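Local coordinates for protein Xaa-Pro Dipeptidase (PDB 2QS8) that probably hydrolyses dipeptides or the carboxy-terminal residues of short peptides, as a metal-dependent member of the amidohydrolase superfamily with a TIM-barrel fold, at residues Y274-S279 and W338-Y343; D311-A316 and N347-M352; M66-H71 and M360-L365. One frame throughout, in Å; residues are numbered along the deposited sequence.

Contact 1 of 3, residues Y274-S279 and W338-Y343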
ATOM      1  N   TYR A 274       2.471 -21.528  26.653  1.00 32.07           N
ATOM      2  CA  TYR A 274       1.529 -20.663  27.351  1.00 30.82           C
ATOM      3  C   TYR A 274       2.246 -19.930  28.493  1.00 30.05           C
ATOM      4  O   TYR A 274       2.787 -20.561  29.393  1.00 29.53           O
ATOM      5  CB  TYR A 274       0.358 -21.478  27.923  1.00 32.38           C
ATOM      6  CG  TYR A 274      -0.640 -20.660  28.736  1.00 34.79           C
ATOM      7  CD1 TYR A 274      -1.321 -21.224  29.812  1.00 34.73           C
ATOM      8  CD2 TYR A 274      -0.914 -19.333  28.415  1.00 35.39           C
ATOM      9  CE1 TYR A 274      -2.250 -20.486  30.547  1.00 36.04           C
ATOM     10  CE2 TYR A 274      -1.839 -18.590  29.140  1.00 36.07           C
ATOM     11  CZ  TYR A 274      -2.502 -19.172  30.202  1.00 36.69           C
ATOM     12  OH  TYR A 274      -3.418 -18.435  30.919  1.00 36.57           O
ATOM     13  N   VAL A 275       2.250 -18.599  28.436  1.00 28.36           N
ATOM     14  CA  VAL A 275       2.872 -17.753  29.458  1.00 25.92           C
ATOM     15  C   VAL A 275       1.693 -17.048  30.138  1.00 26.88           C
ATOM     16  O   VAL A 275       1.218 -16.014  29.676  1.00 25.89           O
ATOM     17  CB  VAL A 275       3.797 -16.714  28.819  1.00 24.97           C
ATOM     18  CG1 VAL A 275       4.557 -15.969  29.882  1.00 23.96           C
ATOM     19  CG2 VAL A 275       4.737 -17.387  27.867  1.00 22.87           C
ATOM     20  N   PRO A 276       1.221 -17.598  31.263  1.00 27.13           N
ATOM     21  CA  PRO A 276       0.089 -17.069  32.023  1.00 26.53           C
ATOM     22  C   PRO A 276       0.091 -15.654  32.603  1.00 25.61           C
ATOM     23  O   PRO A 276      -0.903 -14.953  32.475  1.00 26.12           O
ATOM     24  CB  PRO A 276      -0.119 -18.130  33.099  1.00 28.38           C
ATOM     25  CG  PRO A 276       1.262 -18.602  33.359  1.00 28.93           C
ATOM     26  CD  PRO A 276       1.844 -18.726  31.976  1.00 26.93           C
ATOM     27  N   THR A 277       1.181 -15.231  33.225  1.00 24.57           N
ATOM     28  CA  THR A 277       1.230 -13.916  33.866  1.00 24.70           C
ATOM     29  C   THR A 277       0.059 -13.795  34.835  1.00 24.69           C
ATOM     30  O   THR A 277      -0.714 -12.827  34.794  1.00 25.14           O
ATOM     31  CB  THR A 277       1.167 -12.728  32.855  1.00 25.45           C
ATOM     32  OG1 THR A 277      -0.152 -12.624  32.284  1.00 23.71           O
ATOM     33  CG2 THR A 277       2.220 -12.910  31.769  1.00 23.15           C
ATOM     34  N   ILE A 278      -0.079 -14.793  35.700  1.00 24.21           N
ATOM     35  CA  ILE A 278      -1.152 -14.787  36.688  1.00 25.77           C
ATOM     36  C   ILE A 278      -1.036 -13.550  37.585  1.00 27.18           C
ATOM     37  O   ILE A 278      -2.036 -12.909  37.888  1.00 27.76           O
ATOM     38  CB  ILE A 278      -1.116 -16.049  37.586  1.00 25.33           C
ATOM     39  CG1 ILE A 278      -1.202 -17.306  36.724  1.00 23.72           C
ATOM     40  CG2 ILE A 278      -2.289 -16.019  38.568  1.00 23.50           C
ATOM     41  CD1 ILE A 278      -0.979 -18.586  37.490  1.00 29.14           C
ATOM     42  N   SER A 279       0.191 -13.222  37.988  1.00 28.15           N
ATOM     43  CA  SER A 279       0.447 -12.068  38.849  1.00 29.67           C
ATOM     44  C   SER A 279      -0.223 -10.803  38.327  1.00 30.98           C
ATOM     45  O   SER A 279      -0.983 -10.154  39.043  1.00 31.55           O
ATOM     46  CB  SER A 279       1.949 -11.809  38.967  1.00 30.02           C
ATOM     47  OG  SER A 279       2.607 -12.859  39.648  1.00 33.09           O
ATOM     48  N   TRP A 338       8.890 -13.506  41.858  1.00 29.64           N
ATOM     49  CA  TRP A 338       8.717 -14.759  42.597  1.00 31.73           C
ATOM     50  C   TRP A 338       7.270 -15.126  42.938  1.00 31.94           C
ATOM     51  O   TRP A 338       6.928 -16.316  42.984  1.00 31.59           O
ATOM     52  CB  TRP A 338       9.543 -14.737  43.882  1.00 32.68           C
ATOM     53  CG  TRP A 338       9.116 -13.675  44.849  1.00 35.66           C
ATOM     54  CD1 TRP A 338       9.547 -12.384  44.896  1.00 36.44           C
ATOM     55  CD2 TRP A 338       8.144 -13.810  45.892  1.00 35.47           C
ATOM     56  NE1 TRP A 338       8.909 -11.702  45.904  1.00 36.92           N
ATOM     57  CE2 TRP A 338       8.045 -12.556  46.536  1.00 37.12           C
ATOM     58  CE3 TRP A 338       7.356 -14.872  46.354  1.00 36.17           C
ATOM     59  CZ2 TRP A 338       7.177 -12.330  47.609  1.00 37.10           C
ATOM     60  CZ3 TRP A 338       6.493 -14.650  47.421  1.00 37.39           C
ATOM     61  CH2 TRP A 338       6.414 -13.386  48.040  1.00 37.59           C
ATOM     62  N   LYS A 339       6.428 -14.119  43.178  1.00 30.76           N
ATOM     63  CA  LYS A 339       5.029 -14.355  43.526  1.00 30.08           C
ATOM     64  C   LYS A 339       4.309 -15.218  42.492  1.00 30.36           C
ATOM     65  O   LYS A 339       3.353 -15.927  42.825  1.00 28.45           O
ATOM     66  CB  LYS A 339       4.287 -13.028  43.683  1.00 33.32           C
ATOM     67  CG  LYS A 339       4.849 -12.151  44.778  1.00 34.29           C
ATOM     68  CD  LYS A 339       4.051 -10.868  44.913  1.00 36.12           C
ATOM     69  CE  LYS A 339       4.651  -9.948  45.961  1.00 36.12           C
ATOM     70  NZ  LYS A 339       3.807  -8.733  46.131  1.00 37.33           N
ATOM     71  N   GLU A 340       4.769 -15.151  41.242  1.00 27.58           N
ATOM     72  CA  GLU A 340       4.184 -15.937  40.164  1.00 26.50           C
ATOM     73  C   GLU A 340       4.238 -17.440  40.488  1.00 27.11           C
ATOM     74  O   GLU A 340       3.321 -18.191  40.141  1.00 26.91           O
ATOM     75  CB  GLU A 340       4.925 -15.649  38.853  1.00 25.31           C
ATOM     76  CG  GLU A 340       4.365 -16.317  37.593  1.00 24.82           C
ATOM     77  CD  GLU A 340       2.995 -15.789  37.171  1.00 26.53           C
ATOM     78  OE1 GLU A 340       2.547 -14.756  37.717  1.00 28.34           O
ATOM     79  OE2 GLU A 340       2.369 -16.413  36.282  1.00 24.61           O
ATOM     80  N   PHE A 341       5.316 -17.872  41.141  1.00 26.54           N
ATOM     81  CA  PHE A 341       5.484 -19.272  41.529  1.00 28.09           C
ATOM     82  C   PHE A 341       4.375 -19.672  42.495  1.00 29.40           C
ATOM     83  O   PHE A 341       3.721 -20.701  42.320  1.00 30.96           O
ATOM     84  CB  PHE A 341       6.833 -19.499  42.219  1.00 26.84           C
ATOM     85  CG  PHE A 341       8.011 -19.473  41.293  1.00 27.66           C
ATOM     86  CD1 PHE A 341       8.094 -20.348  40.220  1.00 27.12           C
ATOM     87  CD2 PHE A 341       9.042 -18.564  41.495  1.00 27.67           C
ATOM     88  CE1 PHE A 341       9.183 -20.306  39.363  1.00 29.18           C
ATOM     89  CE2 PHE A 341      10.133 -18.516  40.643  1.00 29.26           C
ATOM     90  CZ  PHE A 341      10.205 -19.386  39.576  1.00 28.90           C
ATOM     91  N   VAL A 342       4.171 -18.850  43.518  1.00 28.73           N
ATOM     92  CA  VAL A 342       3.148 -19.130  44.510  1.00 27.45           C
ATOM     93  C   VAL A 342       1.764 -19.219  43.866  1.00 29.74           C
ATOM     94  O   VAL A 342       0.931 -20.029  44.281  1.00 31.03           O
ATOM     95  CB  VAL A 342       3.135 -18.048  45.599  1.00 26.61           C
ATOM     96  CG1 VAL A 342       2.162 -18.445  46.710  1.00 24.89           C
ATOM     97  CG2 VAL A 342       4.543 -17.836  46.134  1.00 25.02           C
ATOM     98  N   TYR A 343       1.525 -18.388  42.854  1.00 28.59           N
ATOM     99  CA  TYR A 343       0.242 -18.391  42.160  1.00 28.20           C
ATOM    100  C   TYR A 343       0.074 -19.653  41.328  1.00 27.57           C
ATOM    101  O   TYR A 343      -1.013 -20.221  41.269  1.00 25.83           O
ATOM    102  CB  TYR A 343       0.107 -17.153  41.262  1.00 29.86           C
ATOM    103  CG  TYR A 343      -0.265 -15.880  41.996  1.00 32.29           C
ATOM    104  CD1 TYR A 343      -1.468 -15.788  42.701  1.00 31.30           C
ATOM    105  CD2 TYR A 343       0.555 -14.750  41.942  1.00 32.22           C
ATOM    106  CE1 TYR A 343      -1.848 -14.614  43.324  1.00 32.36           C
ATOM    107  CE2 TYR A 343       0.183 -13.559  42.568  1.00 33.85           C
ATOM    108  CZ  TYR A 343      -1.021 -13.502  43.254  1.00 34.67           C
ATOM    109  OH  TYR A 343      -1.415 -12.331  43.860  1.00 36.93           O
TER
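At the C-terminal end of barrel strand 273-275 in this amidohydrolase TIM barrel, the chain turns through Pro276 and Thr277 into helix 278-287, and the carboxylate of Glu340, from helix 339-346, closes over that helix start. Hydrogen bonds dominate. Glu340 sets CG anti to its backbone N (chi1 -176°) and bends at chi2, swinging the carboxylate across to two successive N-H groups. Glu340 OE2 accepts from Ile278 N at 3.0 Å and Glu340 OE1 from Ser279 N at 2.8 Å, each through the syn lone pair (N-H...O angles 149° and 161°). The anti lone pair of Glu340 OE1 is taken by Ser279 OG at 2.7 Å; serine is small, and OG beside its own backbone N brings hydroxyl and N-H to the same oxygen. Three bonds grip a buried carboxylate, and its negative charge faces the positive end of the helix dipole, probably stabilising the ionised form; glutamate has both the length and the charge for this place.

Apolar packing lies alongside. Ile278 CG2, anti to its backbone N, lies against Tyr343 CB at 3.8 Å, the side chains crossing obliquely, and Ser279 OG is 3.6 Å from Tyr343 CD2. Phe313 of helix 299-319 touches Ile278 and Pro276.

Thr277, which touches the bound methionine, bonds through OG1 to His255, and Thr277 OG1 also donates to Pro276 O, a very short 2.5 Å bond entering from above the carbonyl plane.

Contact 2 of 3, residues D311-A316 and N347-M352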
ATOM      1  N   ASP A 311      -7.925 -19.109  36.744  1.00 37.78           N
ATOM      2  CA  ASP A 311      -8.806 -20.213  36.409  1.00 38.58           C
ATOM      3  C   ASP A 311      -8.390 -20.850  35.086  1.00 37.25           C
ATOM      4  O   ASP A 311      -8.371 -22.072  34.956  1.00 37.27           O
ATOM      5  CB  ASP A 311     -10.249 -19.728  36.330  1.00 41.79           C
ATOM      6  CG  ASP A 311     -11.231 -20.871  36.265  1.00 45.23           C
ATOM      7  OD1 ASP A 311     -11.260 -21.667  37.230  1.00 49.14           O
ATOM      8  OD2 ASP A 311     -11.961 -20.983  35.256  1.00 45.81           O
ATOM      9  N   THR A 312      -8.058 -20.024  34.101  1.00 34.90           N
ATOM     10  CA  THR A 312      -7.623 -20.528  32.807  1.00 32.20           C
ATOM     11  C   THR A 312      -6.313 -21.308  32.957  1.00 32.74           C
ATOM     12  O   THR A 312      -6.105 -22.330  32.303  1.00 31.33           O
ATOM     13  CB  THR A 312      -7.427 -19.368  31.810  1.00 31.42           C
ATOM     14  OG1 THR A 312      -8.710 -18.850  31.435  1.00 32.26           O
ATOM     15  CG2 THR A 312      -6.698 -19.830  30.569  1.00 28.95           C
ATOM     16  N   PHE A 313      -5.436 -20.828  33.830  1.00 33.53           N
ATOM     17  CA  PHE A 313      -4.154 -21.486  34.064  1.00 35.17           C
ATOM     18  C   PHE A 313      -4.322 -22.949  34.472  1.00 35.64           C
ATOM     19  O   PHE A 313      -3.669 -23.833  33.919  1.00 33.83           O
ATOM     20  CB  PHE A 313      -3.372 -20.754  35.161  1.00 35.84           C
ATOM     21  CG  PHE A 313      -2.111 -21.463  35.578  1.00 36.84           C
ATOM     22  CD1 PHE A 313      -0.961 -21.368  34.808  1.00 37.39           C
ATOM     23  CD2 PHE A 313      -2.084 -22.248  36.732  1.00 36.44           C
ATOM     24  CE1 PHE A 313       0.205 -22.036  35.168  1.00 37.73           C
ATOM     25  CE2 PHE A 313      -0.924 -22.922  37.102  1.00 37.21           C
ATOM     26  CZ  PHE A 313       0.224 -22.815  36.317  1.00 38.30           C
ATOM     27  N   ARG A 314      -5.187 -23.191  35.457  1.00 36.49           N
ATOM     28  CA  ARG A 314      -5.438 -24.542  35.948  1.00 37.63           C
ATOM     29  C   ARG A 314      -5.913 -25.435  34.813  1.00 37.98           C
ATOM     30  O   ARG A 314      -5.397 -26.538  34.628  1.00 38.40           O
ATOM     31  CB  ARG A 314      -6.481 -24.522  37.066  1.00 39.17           C
ATOM     32  CG  ARG A 314      -6.919 -25.898  37.533  1.00 41.48           C
ATOM     33  CD  ARG A 314      -7.993 -25.802  38.607  1.00 44.13           C
ATOM     34  NE  ARG A 314      -7.476 -25.320  39.890  1.00 46.63           N
ATOM     35  CZ  ARG A 314      -6.661 -26.019  40.680  1.00 47.88           C
ATOM     36  NH1 ARG A 314      -6.268 -27.233  40.321  1.00 48.85           N
ATOM     37  NH2 ARG A 314      -6.245 -25.507  41.832  1.00 46.93           N
ATOM     38  N   LYS A 315      -6.896 -24.949  34.058  1.00 38.44           N
ATOM     39  CA  LYS A 315      -7.449 -25.686  32.923  1.00 39.27           C
ATOM     40  C   LYS A 315      -6.372 -26.053  31.905  1.00 38.16           C
ATOM     41  O   LYS A 315      -6.301 -27.190  31.440  1.00 37.68           O
ATOM     42  CB  LYS A 315      -8.527 -24.854  32.225  1.00 41.94           C
ATOM     43  CG  LYS A 315      -9.810 -24.654  33.023  1.00 47.11           C
ATOM     44  CD  LYS A 315     -10.791 -23.758  32.267  1.00 50.81           C
ATOM     45  CE  LYS A 315     -12.208 -23.856  32.830  1.00 53.54           C
ATOM     46  NZ  LYS A 315     -12.296 -23.482  34.272  1.00 55.35           N
ATOM     47  N   ALA A 316      -5.536 -25.079  31.560  1.00 36.61           N
ATOM     48  CA  ALA A 316      -4.481 -25.299  30.584  1.00 35.27           C
ATOM     49  C   ALA A 316      -3.469 -26.312  31.087  1.00 34.20           C
ATOM     50  O   ALA A 316      -3.043 -27.189  30.345  1.00 31.30           O
ATOM     51  CB  ALA A 316      -3.783 -23.988  30.259  1.00 33.17           C
ATOM     52  N   ASN A 347      -2.797 -22.792  42.075  1.00 35.57           N
ATOM     53  CA  ASN A 347      -3.755 -23.113  41.034  1.00 35.52           C
ATOM     54  C   ASN A 347      -3.565 -24.476  40.373  1.00 36.50           C
ATOM     55  O   ASN A 347      -3.995 -24.687  39.234  1.00 36.35           O
ATOM     56  CB  ASN A 347      -3.780 -21.991  39.995  1.00 34.30           C
ATOM     57  CG  ASN A 347      -4.467 -20.740  40.525  1.00 34.42           C
ATOM     58  OD1 ASN A 347      -5.692 -20.685  40.621  1.00 31.77           O
ATOM     59  ND2 ASN A 347      -3.674 -19.741  40.895  1.00 34.04           N
ATOM     60  N   GLY A 348      -2.923 -25.402  41.088  1.00 36.56           N
ATOM     61  CA  GLY A 348      -2.753 -26.748  40.569  1.00 35.78           C
ATOM     62  C   GLY A 348      -1.414 -27.269  40.084  1.00 35.80           C
ATOM     63  O   GLY A 348      -1.282 -28.469  39.859  1.00 36.36           O
HETATM   64  N   MSE A 349      -0.422 -26.408  39.910  1.00 35.17           N
HETATM   65  CA  MSE A 349       0.862 -26.890  39.437  1.00 34.03           C
HETATM   66  C   MSE A 349       1.800 -27.195  40.589  1.00 34.52           C
HETATM   67  O   MSE A 349       2.049 -26.337  41.436  1.00 37.19           O
HETATM   68  CB  MSE A 349       1.518 -25.869  38.514  1.00 31.18           C
HETATM   69  CG  MSE A 349       2.748 -26.426  37.823  1.00 26.87           C
HETATM   70 SE   MSE A 349       3.764 -25.130  36.714  1.00 30.57          SE
HETATM   71  CE  MSE A 349       3.188 -25.613  34.887  1.00 21.95           C
ATOM     72  N   PRO A 350       2.326 -28.429  40.646  1.00 34.55           N
ATOM     73  CA  PRO A 350       3.248 -28.804  41.725  1.00 33.20           C
ATOM     74  C   PRO A 350       4.500 -27.938  41.689  1.00 31.91           C
ATOM     75  O   PRO A 350       4.965 -27.551  40.620  1.00 32.38           O
ATOM     76  CB  PRO A 350       3.533 -30.281  41.440  1.00 35.01           C
ATOM     77  CG  PRO A 350       3.320 -30.401  39.963  1.00 34.52           C
ATOM     78  CD  PRO A 350       2.089 -29.568  39.741  1.00 33.66           C
ATOM     79  N   ALA A 351       5.041 -27.634  42.859  1.00 30.71           N
ATOM     80  CA  ALA A 351       6.225 -26.794  42.972  1.00 28.91           C
ATOM     81  C   ALA A 351       7.389 -27.093  42.018  1.00 28.79           C
ATOM     82  O   ALA A 351       7.937 -26.181  41.407  1.00 29.19           O
ATOM     83  CB  ALA A 351       6.725 -26.812  44.405  1.00 28.15           C
HETATM   84  N   MSE A 352       7.778 -28.355  41.897  1.00 28.50           N
HETATM   85  CA  MSE A 352       8.897 -28.709  41.037  1.00 27.54           C
HETATM   86  C   MSE A 352       8.603 -28.402  39.574  1.00 27.02           C
HETATM   87  O   MSE A 352       9.477 -27.944  38.838  1.00 25.24           O
HETATM   88  CB  MSE A 352       9.257 -30.192  41.209  1.00 26.26           C
HETATM   89  CG  MSE A 352      10.348 -30.676  40.264  1.00 24.63           C
HETATM   90 SE   MSE A 352      12.006 -29.676  40.566  1.00 27.18          SE
HETATM   91  CE  MSE A 352      13.092 -30.942  41.643  1.00 24.40           C
TER
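Phe313 and Arg314 both set CG anti to the backbone N, so both side chains reach from helix 299-319 to the 347-352 turn; the arginine then bends at chi3 (-72°) and lays its guanidinium over the backbone there. The carbonyl O of Asn347 sits above the centre of that flat group, 3.3 Å from Arg314 CZ. The carbonyl oxygen meets the face of the cation, not its N-H groups. Arginine suits the place because its long aliphatic part also passes the same oxygen, with Arg314 CB 3.3 Å from Asn347 O.

The turn closes helix 339-346 with a Schellman motif. Gly348 is its C-prime residue, at positive phi (108°), where a CB would jam against the preceding carbonyl and clash with Arg314 NH1, so glycine suits the place. The polar end of Asn347 turns back to its own helix, ND2 bonding to Tyr343 O.

The apolar part of the contact falls to the buried Phe313 ring. Phe313 CD2 meets Asn347 CB at 3.7 Å, with ring and amide planes 78° apart. Selenomethionine Met349 puts its CB at the ring edge, 4.0 Å from Phe313 CZ, and Met344 of helix 339-346 touches both side chains.

Contact 3 of 3, residues M66-H71 and M360-L365. With MG (magnesium ion), chain C.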
HETATM    1  N   MSE A  66      14.167 -17.784  34.790  1.00 23.67           N
HETATM    2  CA  MSE A  66      13.805 -17.012  33.606  1.00 24.34           C
HETATM    3  C   MSE A  66      12.365 -16.491  33.612  1.00 23.65           C
HETATM    4  O   MSE A  66      11.447 -17.193  34.029  1.00 22.21           O
HETATM    5  CB  MSE A  66      14.015 -17.868  32.362  1.00 21.49           C
HETATM    6  CG  MSE A  66      15.445 -18.243  32.129  1.00 20.98           C
HETATM    7 SE   MSE A  66      15.684 -19.146  30.396  1.00 25.80          SE
HETATM    8  CE  MSE A  66      17.203 -20.307  30.825  1.00 19.73           C
ATOM      9  N   ASP A  67      12.180 -15.255  33.159  1.00 23.08           N
ATOM     10  CA  ASP A  67      10.853 -14.638  33.096  1.00 21.98           C
ATOM     11  C   ASP A  67      10.611 -14.294  31.624  1.00 20.80           C
ATOM     12  O   ASP A  67      11.278 -13.440  31.062  1.00 19.84           O
ATOM     13  CB  ASP A  67      10.812 -13.371  33.966  1.00 22.88           C
ATOM     14  CG  ASP A  67       9.397 -12.867  34.204  1.00 24.13           C
ATOM     15  OD1 ASP A  67       8.537 -13.049  33.319  1.00 23.82           O
ATOM     16  OD2 ASP A  67       9.148 -12.273  35.279  1.00 26.02           O
HETATM   17  N   MSE A  68       9.661 -14.985  31.004  1.00 21.49           N
HETATM   18  CA  MSE A  68       9.354 -14.785  29.585  1.00 20.44           C
HETATM   19  C   MSE A  68       8.540 -13.525  29.257  1.00 23.14           C
HETATM   20  O   MSE A  68       8.202 -13.311  28.092  1.00 22.57           O
HETATM   21  CB  MSE A  68       8.574 -15.985  29.053  1.00 18.50           C
HETATM   22  CG  MSE A  68       9.254 -17.331  29.196  1.00 17.13           C
HETATM   23 SE   MSE A  68      10.897 -17.262  28.155  1.00 25.22          SE
HETATM   24  CE  MSE A  68      10.277 -17.226  26.314  1.00 23.18           C
ATOM     25  N   HIS A  69       8.207 -12.711  30.256  1.00 22.03           N
ATOM     26  CA  HIS A  69       7.380 -11.539  29.983  1.00 22.16           C
ATOM     27  C   HIS A  69       7.595 -10.389  30.958  1.00 20.96           C
ATOM     28  O   HIS A  69       6.921 -10.294  31.986  1.00 19.54           O
ATOM     29  CB  HIS A  69       5.909 -11.966  29.987  1.00 22.33           C
ATOM     30  CG  HIS A  69       4.976 -10.988  29.337  1.00 25.96           C
ATOM     31  ND1 HIS A  69       4.142 -11.340  28.298  1.00 26.42           N
ATOM     32  CD2 HIS A  69       4.706  -9.691  29.614  1.00 25.72           C
ATOM     33  CE1 HIS A  69       3.395 -10.302  27.966  1.00 24.81           C
ATOM     34  NE2 HIS A  69       3.717  -9.289  28.750  1.00 26.11           N
ATOM     35  N   VAL A  70       8.537  -9.513  30.630  1.00 21.32           N
ATOM     36  CA  VAL A  70       8.826  -8.371  31.490  1.00 22.75           C
ATOM     37  C   VAL A  70       8.893  -7.084  30.671  1.00 23.16           C
ATOM     38  O   VAL A  70       9.109  -7.126  29.459  1.00 24.18           O
ATOM     39  CB  VAL A  70      10.172  -8.544  32.256  1.00 23.75           C
ATOM     40  CG1 VAL A  70      10.114  -9.793  33.143  1.00 22.50           C
ATOM     41  CG2 VAL A  70      11.327  -8.626  31.276  1.00 21.39           C
ATOM     42  N   HIS A  71       8.692  -5.952  31.340  1.00 21.90           N
ATOM     43  CA  HIS A  71       8.733  -4.650  30.682  1.00 22.42           C
ATOM     44  C   HIS A  71       9.614  -3.669  31.460  1.00 21.68           C
ATOM     45  O   HIS A  71       9.117  -2.691  32.026  1.00 22.02           O
ATOM     46  CB  HIS A  71       7.321  -4.057  30.562  1.00 20.13           C
ATOM     47  CG  HIS A  71       6.381  -4.876  29.738  1.00 23.04           C
ATOM     48  ND1 HIS A  71       6.522  -5.026  28.374  1.00 23.62           N
ATOM     49  CD2 HIS A  71       5.276  -5.581  30.082  1.00 22.33           C
ATOM     50  CE1 HIS A  71       5.543  -5.783  27.915  1.00 25.71           C
ATOM     51  NE2 HIS A  71       4.774  -6.134  28.929  1.00 25.68           N
HETATM   52  N   MSE A 360      14.059 -24.923  32.341  1.00 27.82           N
HETATM   53  CA  MSE A 360      14.131 -25.643  31.066  1.00 27.00           C
HETATM   54  C   MSE A 360      13.026 -25.270  30.074  1.00 26.87           C
HETATM   55  O   MSE A 360      13.254 -25.213  28.865  1.00 26.70           O
HETATM   56  CB  MSE A 360      14.095 -27.163  31.309  1.00 25.21           C
HETATM   57  CG  MSE A 360      15.394 -27.729  31.874  1.00 20.80           C
HETATM   58 SE   MSE A 360      16.795 -27.280  30.584  1.00 26.49          SE
HETATM   59  CE  MSE A 360      16.149 -28.224  28.970  1.00 16.22           C
ATOM     60  N   GLU A 361      11.819 -25.036  30.566  1.00 26.76           N
ATOM     61  CA  GLU A 361      10.735 -24.674  29.655  1.00 26.32           C
ATOM     62  C   GLU A 361      10.970 -23.306  29.022  1.00 25.57           C
ATOM     63  O   GLU A 361      10.724 -23.108  27.825  1.00 23.83           O
ATOM     64  CB  GLU A 361       9.394 -24.707  30.387  1.00 26.83           C
ATOM     65  CG  GLU A 361       8.989 -26.123  30.781  1.00 27.62           C
ATOM     66  CD  GLU A 361       9.133 -27.110  29.619  1.00 28.46           C
ATOM     67  OE1 GLU A 361       8.263 -27.120  28.727  1.00 30.71           O
ATOM     68  OE2 GLU A 361      10.126 -27.866  29.592  1.00 29.22           O
ATOM     69  N   THR A 362      11.459 -22.366  29.827  1.00 24.19           N
ATOM     70  CA  THR A 362      11.746 -21.035  29.340  1.00 24.44           C
ATOM     71  C   THR A 362      12.923 -21.097  28.382  1.00 25.47           C
ATOM     72  O   THR A 362      12.937 -20.403  27.367  1.00 26.70           O
ATOM     73  CB  THR A 362      12.096 -20.067  30.491  1.00 24.74           C
ATOM     74  OG1 THR A 362      13.057 -20.680  31.358  1.00 24.56           O
ATOM     75  CG2 THR A 362      10.847 -19.693  31.277  1.00 24.12           C
ATOM     76  N   ALA A 363      13.910 -21.932  28.704  1.00 25.67           N
ATOM     77  CA  ALA A 363      15.096 -22.078  27.853  1.00 26.24           C
ATOM     78  C   ALA A 363      14.733 -22.596  26.463  1.00 26.21           C
ATOM     79  O   ALA A 363      15.351 -22.207  25.475  1.00 27.06           O
ATOM     80  CB  ALA A 363      16.109 -22.998  28.507  1.00 26.63           C
ATOM     81  N   LYS A 364      13.736 -23.472  26.388  1.00 26.42           N
ATOM     82  CA  LYS A 364      13.301 -24.016  25.104  1.00 27.97           C
ATOM     83  C   LYS A 364      12.568 -22.947  24.283  1.00 27.47           C
ATOM     84  O   LYS A 364      12.784 -22.823  23.077  1.00 27.87           O
ATOM     85  CB  LYS A 364      12.376 -25.219  25.314  1.00 28.26           C
ATOM     86  CG  LYS A 364      13.031 -26.404  26.008  1.00 30.16           C
ATOM     87  CD  LYS A 364      12.006 -27.486  26.319  1.00 29.95           C
ATOM     88  CE  LYS A 364      12.584 -28.528  27.255  1.00 31.58           C
ATOM     89  NZ  LYS A 364      11.522 -29.446  27.761  1.00 31.74           N
ATOM     90  N   LEU A 365      11.703 -22.183  24.945  1.00 26.91           N
ATOM     91  CA  LEU A 365      10.955 -21.120  24.276  1.00 25.17           C
ATOM     92  C   LEU A 365      11.899 -20.055  23.715  1.00 24.48           C
ATOM     93  O   LEU A 365      11.621 -19.470  22.676  1.00 23.33           O
ATOM     94  CB  LEU A 365       9.952 -20.471  25.241  1.00 24.50           C
ATOM     95  CG  LEU A 365       9.029 -19.375  24.678  1.00 24.07           C
ATOM     96  CD1 LEU A 365       8.333 -19.839  23.393  1.00 22.46           C
ATOM     97  CD2 LEU A 365       7.998 -19.009  25.734  1.00 20.10           C
TER
HETATM   98 MG    MG C 500       2.818  -7.058  28.730  1.00 29.56          MG
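Strand 60-67 passes the short helix 360-365 with Met66 and Thr362 nearest, their CA atoms 6.2 Å apart, and the chain then turns a corner at Met68 before strand 69-70. Met66 and Met68, both selenomethionines, point CB toward the helix, whereas Asp67 between them points away.

Met66 runs extended beyond CG across the helix, past Thr362 to Ala363. Met66 CE ends 3.7 Å from Ala363 CB; alanine is small enough for the long chain to lie close. Thr362 is wedged between the two methionines and divides its branches between them: OG1 lies 3.1 Å from Met66 CB, and CG2 is 3.5 Å from Met68 CG. The hydroxyl is buried, yet it has a polar partner, since it bonds back to Thr359 O in the preceding turn of chain. Replacing Thr362 by an alanine here would probably loosen the packing against both methionines, because the CG2 methyl that packs on Met68 and the hydroxyl that lies on Met66 and bonds to Thr359 would both be gone. Met68 bends at chi2 and chi3, and Met68 CG lies 4.0 Å from Leu365 CD2.

Across the corner, Asp67 OD1 accepts from His69 N at 3.1 Å, an Asx turn; beyond it the chain enters the metal site. His69 NE2 and His71 NE2 bind the magnesium ion at 2.4 Å and 2.2 Å, and Asp328 belongs to the same site; this His-X-His at the end of the first barrel strand is a hallmark of amidohydrolases. Helix 360-365 thus packs on one side of strand 60-67, where Met66 also touches Thr109 of strand 107-112, while Met68 reaches Val275 and Leu365 reaches Tyr273 on strand 273-275.

How the contacts relate
Contact 3 joins parts 289 residues apart, and contacts 1 and 2 are nested inside the loop it closes. The segments of contacts 1 and 2 alternate along the chain (274-279, 311-316, 338-343, 347-352), so the consecutive helices 278-287, 299-319 and 339-346 share one packed region. The centres of contacts 1 and 2 are about 10 Å apart, and the two contacts touch through Ile278 and Pro276 on Phe313. Contacts 1 and 3, about 12 Å between centres, meet where Val275 packs on Met68 and Leu365. Contacts 2 and 3, about 17 Å between centres, do not touch. The series runs from the outer helical layer to the ends of the barrel strands, where Thr277 and metal-binding His69 and His71 lie.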